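Local coordinates for nitrate regulatory protein (Klebsiella oxytoca, PDB 4AKK), which binds the terminator in the nasF operon leader RNA in response to nitrate or nitrite and so brings about transcription antitermination, at the interface of chains A and B. Residues are numbered along the deposited sequence; one frame, centred on the assembly and turned at random. Chains: chain A/B, Nitrate regulatory protein.

Contact 1: the interface of chains A and B. Residues chain A 129, 132-133; chain B 38, 41, 331.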
# COMPACT_ATOMS: atom_id res chain seq x y z
N ALA A 129 -14.50 -18.37 -0.67
CA ALA A 129 -15.12 -19.05 -1.81
C ALA A 129 -14.08 -19.40 -2.86
O ALA A 129 -14.07 -20.49 -3.40
CB ALA A 129 -16.24 -18.20 -2.43
N VAL A 132 -11.84 -22.26 -1.56
CA VAL A 132 -12.62 -23.49 -1.55
C VAL A 132 -13.03 -23.97 -2.95
O VAL A 132 -13.31 -25.16 -3.15
CB VAL A 132 -13.87 -23.33 -0.65
CG1 VAL A 132 -14.87 -24.45 -0.90
CG2 VAL A 132 -13.45 -23.30 0.81
N TRP A 133 -13.04 -23.06 -3.92
CA TRP A 133 -13.39 -23.42 -5.30
C TRP A 133 -12.34 -24.33 -5.93
O TRP A 133 -12.67 -25.27 -6.64
CB TRP A 133 -13.56 -22.15 -6.14
CG TRP A 133 -13.73 -22.40 -7.61
CD1 TRP A 133 -12.74 -22.70 -8.51
CD2 TRP A 133 -14.94 -22.34 -8.37
NE1 TRP A 133 -13.27 -22.85 -9.77
CE2 TRP A 133 -14.62 -22.63 -9.71
CE3 TRP A 133 -16.28 -22.08 -8.03
CZ2 TRP A 133 -15.58 -22.66 -10.72
CZ3 TRP A 133 -17.23 -22.11 -9.04
CH2 TRP A 133 -16.88 -22.40 -10.36
N VAL B 38 -19.35 -23.90 -1.79
CA VAL B 38 -19.00 -22.65 -2.45
C VAL B 38 -20.22 -21.75 -2.58
O VAL B 38 -20.15 -20.55 -2.32
CB VAL B 38 -18.41 -22.89 -3.84
CG1 VAL B 38 -18.19 -21.57 -4.57
CG2 VAL B 38 -17.10 -23.67 -3.73
N TRP B 41 -20.98 -19.61 0.50
CA TRP B 41 -20.12 -18.46 0.75
C TRP B 41 -20.48 -17.29 -0.16
O TRP B 41 -20.41 -16.14 0.26
CB TRP B 41 -18.64 -18.82 0.63
CG TRP B 41 -18.14 -19.58 1.82
CD1 TRP B 41 -17.89 -20.92 1.88
CD2 TRP B 41 -17.87 -19.06 3.12
NE1 TRP B 41 -17.46 -21.26 3.14
CE2 TRP B 41 -17.44 -20.13 3.92
CE3 TRP B 41 -17.92 -17.78 3.69
CZ2 TRP B 41 -17.08 -19.97 5.26
CZ3 TRP B 41 -17.57 -17.62 5.01
CH2 TRP B 41 -17.15 -18.71 5.78
N ILE B 331 -13.01 -17.20 -11.46
CA ILE B 331 -13.37 -16.67 -10.15
C ILE B 331 -12.31 -15.71 -9.57
O ILE B 331 -12.66 -14.77 -8.86
CB ILE B 331 -13.66 -17.82 -9.15
CG1 ILE B 331 -14.31 -17.27 -7.88
CG2 ILE B 331 -12.39 -18.61 -8.85
CD1 ILE B 331 -14.78 -18.35 -6.93
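Helix 122-134 of A, within the NIT nitrate-sensing region, presents A:Ala129, A:Val132 and A:Trp133 to two helices of the partner: helix 37-53, which brings B:Val38 and B:Trp41, and the start of helix 331-339, which brings B:Ile331. The patch is apolar packing, in which B:Val38 buries more surface (62 Å²) than its neighbours and uses both branches. Its CG2 meets CG1 of A:Val132 at 3.7 Å, the two valine side chains slipping past each other in opposite directions. The other branch, CG1, lies anti to its own backbone N (chi1 174°) and reaches the rim of the A:Trp133 indole in the plane of the ring, 4.0 Å from CE3. B:Ile331 approaches the same tryptophan differently: its CG2 stands 4.1 Å above the ring plane, displaced towards the rim near CD1, while its CD1 methyl rests 4.1 Å from CB of A:Trp133. The indole is therefore touched on a face by isoleucine and at an edge by valine, which would limit its tilting. At the other end of the patch, the methyl CB of A:Ala129 faces CB of B:Trp41 at 3.9 Å; the methylene makes this contact, and the B:Trp41 ring adds little. The small alanine may let helix 37-53 approach closely here. In the fold, the last turns of helix 122-134 thus lie against both partner helices, with the A:Trp133 ring bridging B:Val38 and B:Ile331.

Contact 2: the interface of chains A and B. Residues chain A 130, 134, 165; chain B 330-332, 335.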
# COMPACT_ATOMS: atom_id res chain seq x y z
N CYS A 130 -13.19 -18.45 -3.14
CA CYS A 130 -12.14 -18.64 -4.13
C CYS A 130 -11.24 -19.82 -3.75
O CYS A 130 -11.02 -20.73 -4.56
CB CYS A 130 -11.31 -17.37 -4.24
SG CYS A 130 -10.31 -17.20 -5.74
N TYR A 134 -11.07 -24.06 -5.64
CA TYR A 134 -9.97 -24.84 -6.20
C TYR A 134 -9.67 -26.14 -5.47
O TYR A 134 -9.11 -27.06 -6.05
CB TYR A 134 -8.69 -24.00 -6.24
CG TYR A 134 -8.71 -22.93 -7.30
CD1 TYR A 134 -8.37 -23.22 -8.61
CD2 TYR A 134 -9.08 -21.63 -6.98
CE1 TYR A 134 -8.40 -22.23 -9.58
CE2 TYR A 134 -9.11 -20.65 -7.94
CZ TYR A 134 -8.77 -20.95 -9.24
OH TYR A 134 -8.80 -19.96 -10.19
N HIS A 165 -4.41 -18.83 -3.00
CA HIS A 165 -5.76 -18.46 -2.59
C HIS A 165 -6.02 -18.77 -1.12
O HIS A 165 -6.80 -18.07 -0.47
CB HIS A 165 -6.80 -19.13 -3.47
CG HIS A 165 -6.76 -18.64 -4.88
ND1 HIS A 165 -6.81 -17.38 -5.39
CD2 HIS A 165 -6.61 -19.48 -5.96
CE1 HIS A 165 -6.70 -17.49 -6.75
NE2 HIS A 165 -6.58 -18.77 -7.07
N SER B 330 -13.36 -16.64 -14.95
CA SER B 330 -12.58 -17.17 -13.83
C SER B 330 -12.86 -16.43 -12.53
O SER B 330 -12.90 -15.20 -12.50
CB SER B 330 -11.08 -17.11 -14.14
OG SER B 330 -10.32 -17.25 -12.95
N ILE B 331 -13.01 -17.20 -11.46
CA ILE B 331 -13.37 -16.67 -10.15
C ILE B 331 -12.31 -15.71 -9.57
O ILE B 331 -12.66 -14.77 -8.86
CB ILE B 331 -13.66 -17.82 -9.15
CG1 ILE B 331 -14.31 -17.27 -7.88
CG2 ILE B 331 -12.39 -18.61 -8.85
CD1 ILE B 331 -14.78 -18.35 -6.93
N ALA B 332 -11.04 -15.95 -9.89
CA ALA B 332 -9.97 -15.05 -9.45
C ALA B 332 -10.04 -13.69 -10.14
O ALA B 332 -9.84 -12.65 -9.52
CB ALA B 332 -8.61 -15.70 -9.68
N LEU B 335 -12.82 -11.88 -8.65
CA LEU B 335 -12.57 -11.47 -7.27
C LEU B 335 -11.87 -10.12 -7.19
O LEU B 335 -12.24 -9.27 -6.37
CB LEU B 335 -11.77 -12.55 -6.51
CG LEU B 335 -11.49 -12.21 -5.04
CD1 LEU B 335 -11.66 -13.42 -4.12
CD2 LEU B 335 -10.12 -11.58 -4.88
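The imidazole of A:His165 meets B:Ala332 through its CE1 corner, 3.9 Å from the methyl CB, and receives SG of A:Cys130 over one face, 3.5 Å above the plane and displaced towards the rim. The phenol of A:Tyr134 is touched at CE2 by CG2 of B:Ile331, 4.0 Å away, as the two side chains pass in opposite directions. That same methyl also lies 4.0 Å from SG of A:Cys130, so one methyl touches both thiol and phenol. The thiol is brought to the histidine face by a first torsion that turns SG away from the backbone N (chi1 -161°). CA and CB of the cysteine take further contacts: CD1 of B:Ile331 packs on CA at 3.9 Å, and CD1 of B:Leu335 reaches CB at 4.0 Å. B:Ser330 lies just before the helix; its OG receives a weak hydrogen bond from N of B:Ala332 at 3.4 Å, which may cap the first turn weakly. Within the fold, the opening turns of helix 331-339 of B rest against helix 122-134 of A, and B:Ala332 extends the contact to helix 152-167, so one short helix of the partner touches two helices of A.

Contact 3: the interface of chains A and B. Residues chain A 38, 331; chain B 130, 133-134.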
# COMPACT_ATOMS: atom_id res chain seq x y z
N VAL A 38 -16.98 13.49 21.62
CA VAL A 38 -15.68 12.83 21.48
C VAL A 38 -15.64 11.52 22.23
O VAL A 38 -15.38 10.47 21.65
CB VAL A 38 -14.54 13.71 22.02
CG1 VAL A 38 -13.22 12.95 21.94
CG2 VAL A 38 -14.46 15.02 21.25
N ILE A 331 -3.36 12.63 19.93
CA ILE A 331 -4.29 11.66 19.37
C ILE A 331 -3.72 10.97 18.14
O ILE A 331 -3.95 9.78 17.92
CB ILE A 331 -5.60 12.34 19.00
CG1 ILE A 331 -5.75 13.62 19.81
CG2 ILE A 331 -6.78 11.40 19.24
CD1 ILE A 331 -6.69 14.59 19.20
N CYS B 130 -11.22 11.45 16.23
CA CYS B 130 -10.07 12.34 16.10
C CYS B 130 -10.44 13.61 15.34
O CYS B 130 -9.92 14.69 15.64
CB CYS B 130 -8.91 11.63 15.41
SG CYS B 130 -8.32 10.19 16.30
N TRP B 133 -12.66 15.75 17.61
CA TRP B 133 -11.86 16.30 18.70
C TRP B 133 -11.26 17.67 18.39
O TRP B 133 -11.16 18.53 19.26
CB TRP B 133 -10.74 15.32 19.06
CG TRP B 133 -9.67 15.91 19.90
CD1 TRP B 133 -8.63 16.68 19.48
CD2 TRP B 133 -9.53 15.78 21.32
NE1 TRP B 133 -7.85 17.04 20.55
CE2 TRP B 133 -8.38 16.50 21.69
CE3 TRP B 133 -10.27 15.12 22.30
CZ2 TRP B 133 -7.95 16.58 23.01
CZ3 TRP B 133 -9.84 15.20 23.61
CH2 TRP B 133 -8.69 15.92 23.95
N TYR B 134 -10.84 17.87 17.14
CA TYR B 134 -10.15 19.11 16.78
C TYR B 134 -11.11 20.25 16.48
O TYR B 134 -10.80 21.41 16.74
CB TYR B 134 -9.20 18.87 15.60
CG TYR B 134 -7.95 18.16 16.03
CD1 TYR B 134 -6.98 18.83 16.77
CD2 TYR B 134 -7.73 16.82 15.72
CE1 TYR B 134 -5.83 18.19 17.19
CE2 TYR B 134 -6.58 16.17 16.14
CZ TYR B 134 -5.63 16.87 16.87
OH TYR B 134 -4.48 16.24 17.29
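This is a hydrophobic helix-to-helix interface between two copies of one protein, related by a two-fold axis, and it would help hold the chains together if the dimer of the crystal is also that of the cell. A:Val38 in helix 37-52 and A:Ile331 in helix 331-339 both pack on B:Trp133 of helix 122-134, at an edge and over a face. CG1 of A:Val38 comes to the rim of the indole in its plane, 3.7 Å from CE3, and CG2 rests 3.9 Å from CA of the same tryptophan. The A:Ile331 side chain is doubtful as built: its delta methyl is modelled too close to the five-membered ring, and chi1 of -23° is close to eclipsed. Its contacts are therefore approximate. CG1 lies over the indole face, towards the rim, and near the phenol OH of B:Tyr134. By its other branch, CG2, A:Ile331 as modelled meets SG of B:Cys130 at about 3.5 Å; the thiol is turned there by a first torsion of -60°, beside its backbone N. Within chain B the two aromatic rings meet edge to face, and CD1 of B:Trp133 stands 3.6 Å above the centre of the B:Tyr134 ring.

Contact 4: the interface of chains A and B. Residues chain A 41, 44-45, 48; chain B 121-122, 125-126.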
# COMPACT_ATOMS: atom_id res chain seq x y z
N TRP A 41 -17.75 8.71 20.77
CA TRP A 41 -17.22 7.93 19.65
C TRP A 41 -16.18 6.94 20.12
O TRP A 41 -16.19 5.78 19.71
CB TRP A 41 -16.66 8.84 18.55
CG TRP A 41 -17.74 9.55 17.79
CD1 TRP A 41 -18.12 10.85 17.92
CD2 TRP A 41 -18.62 8.97 16.81
NE1 TRP A 41 -19.17 11.12 17.07
CE2 TRP A 41 -19.49 9.98 16.38
CE3 TRP A 41 -18.73 7.69 16.25
CZ2 TRP A 41 -20.47 9.76 15.42
CZ3 TRP A 41 -19.70 7.47 15.29
CH2 TRP A 41 -20.56 8.51 14.89
N ARG A 44 -17.93 4.01 21.81
CA ARG A 44 -18.47 3.01 20.90
C ARG A 44 -17.38 2.15 20.28
O ARG A 44 -17.55 0.95 20.10
CB ARG A 44 -19.33 3.65 19.80
CG ARG A 44 -19.82 2.63 18.79
CD ARG A 44 -20.63 3.25 17.68
NE ARG A 44 -20.82 2.31 16.58
CZ ARG A 44 -21.61 1.24 16.64
NH1 ARG A 44 -22.28 0.96 17.76
NH2 ARG A 44 -21.73 0.44 15.59
N ALA A 45 -16.25 2.77 19.94
CA ALA A 45 -15.12 2.01 19.40
C ALA A 45 -14.68 0.94 20.38
O ALA A 45 -14.62 -0.24 20.04
CB ALA A 45 -13.96 2.93 19.06
N LEU A 48 -17.13 -1.80 20.63
CA LEU A 48 -17.11 -2.69 19.47
C LEU A 48 -15.90 -3.61 19.53
O LEU A 48 -16.00 -4.81 19.26
CB LEU A 48 -17.08 -1.89 18.17
CG LEU A 48 -18.42 -1.34 17.68
CD1 LEU A 48 -18.21 -0.22 16.67
CD2 LEU A 48 -19.26 -2.46 17.08
N SER B 121 -17.90 1.15 12.15
CA SER B 121 -16.98 0.16 12.68
C SER B 121 -16.07 0.81 13.71
O SER B 121 -16.12 2.03 13.91
CB SER B 121 -16.12 -0.43 11.56
OG SER B 121 -15.06 0.46 11.25
N SER B 122 -15.24 0.01 14.35
CA SER B 122 -14.34 0.52 15.36
C SER B 122 -13.35 1.51 14.77
O SER B 122 -13.14 2.60 15.30
CB SER B 122 -13.60 -0.63 16.04
OG SER B 122 -12.96 -0.17 17.23
N CYS B 125 -15.06 4.78 13.82
CA CYS B 125 -15.33 5.54 15.03
C CYS B 125 -14.09 6.29 15.51
O CYS B 125 -14.18 7.45 15.90
CB CYS B 125 -15.85 4.64 16.15
SG CYS B 125 -17.53 4.01 15.89
N TRP B 126 -12.94 5.62 15.47
CA TRP B 126 -11.69 6.27 15.84
C TRP B 126 -11.41 7.49 14.96
O TRP B 126 -10.99 8.53 15.45
CB TRP B 126 -10.52 5.28 15.77
CG TRP B 126 -10.26 4.57 17.06
CD1 TRP B 126 -10.86 3.43 17.50
CD2 TRP B 126 -9.33 4.96 18.08
NE1 TRP B 126 -10.36 3.08 18.74
CE2 TRP B 126 -9.42 4.00 19.11
CE3 TRP B 126 -8.42 6.02 18.22
CZ2 TRP B 126 -8.64 4.07 20.27
CZ3 TRP B 126 -7.65 6.08 19.37
CH2 TRP B 126 -7.76 5.12 20.38
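First torsions of -167° at B:Ser122 and -71° at B:Cys125 aim the hydroxyl at the backbone of A:Ala45 and the thiol at the side chains of A:Trp41 and A:Arg44. OG of B:Ser122 donates a hydrogen bond of 3.3 Å to the carbonyl O of A:Ala45. The donor stands well above the carbonyl plane and meets the C=O at 104°, away from the lone-pair directions, so the bond is likely to be modest in strength. SG of B:Cys125 lies in the plane of the A:Trp41 indole, at its edge, 3.9 Å from CE3. It also touches the aliphatic part of A:Arg44, 3.7 Å from CD; the arginine chain runs extended from CG to NE past the sulfur. Within chain B the thiol SG of B:Cys125 makes a weak hydrogen bond of 3.1 Å to the backbone O of B:Ser121, which may help to position it. CD1 of A:Leu48 lies over one face of the guanidinium, towards the rim, and that methyl reaches over to N of B:Ser122 at 3.8 Å. Towards B:Trp126, the methyl of A:Ala45 packs with its CB 3.5 Å from CD1, and against CB of B:Cys125 at 3.9 Å. In the fold, the start of helix 122-134 of B packs on the middle and later turns of helix 37-52 of A, with A:Trp41, A:Ala45 and A:Leu48 spaced along one side of that helix.

Contact 1 and contact 2 adjoin, their C-alpha centres about 7 Å apart, and share B:Ile331. Contact 3, about 42 Å from contact 1, repeats parts of both with the chains exchanged, as the two-fold symmetry leads one to expect, though the Ile331 and Cys130 torsions differ. Contact 4, about 13 Å from contact 3, continues along the same pair of helices, 37-52 of A and 122-134 of B. Helix 122-134 takes part in all four, so each chain offers it to helices 37-52 (37-53 in B) and 331-339 of the other. Such a mutual embrace could couple the nitrate-sensing regions, although the structure alone does not show signalling.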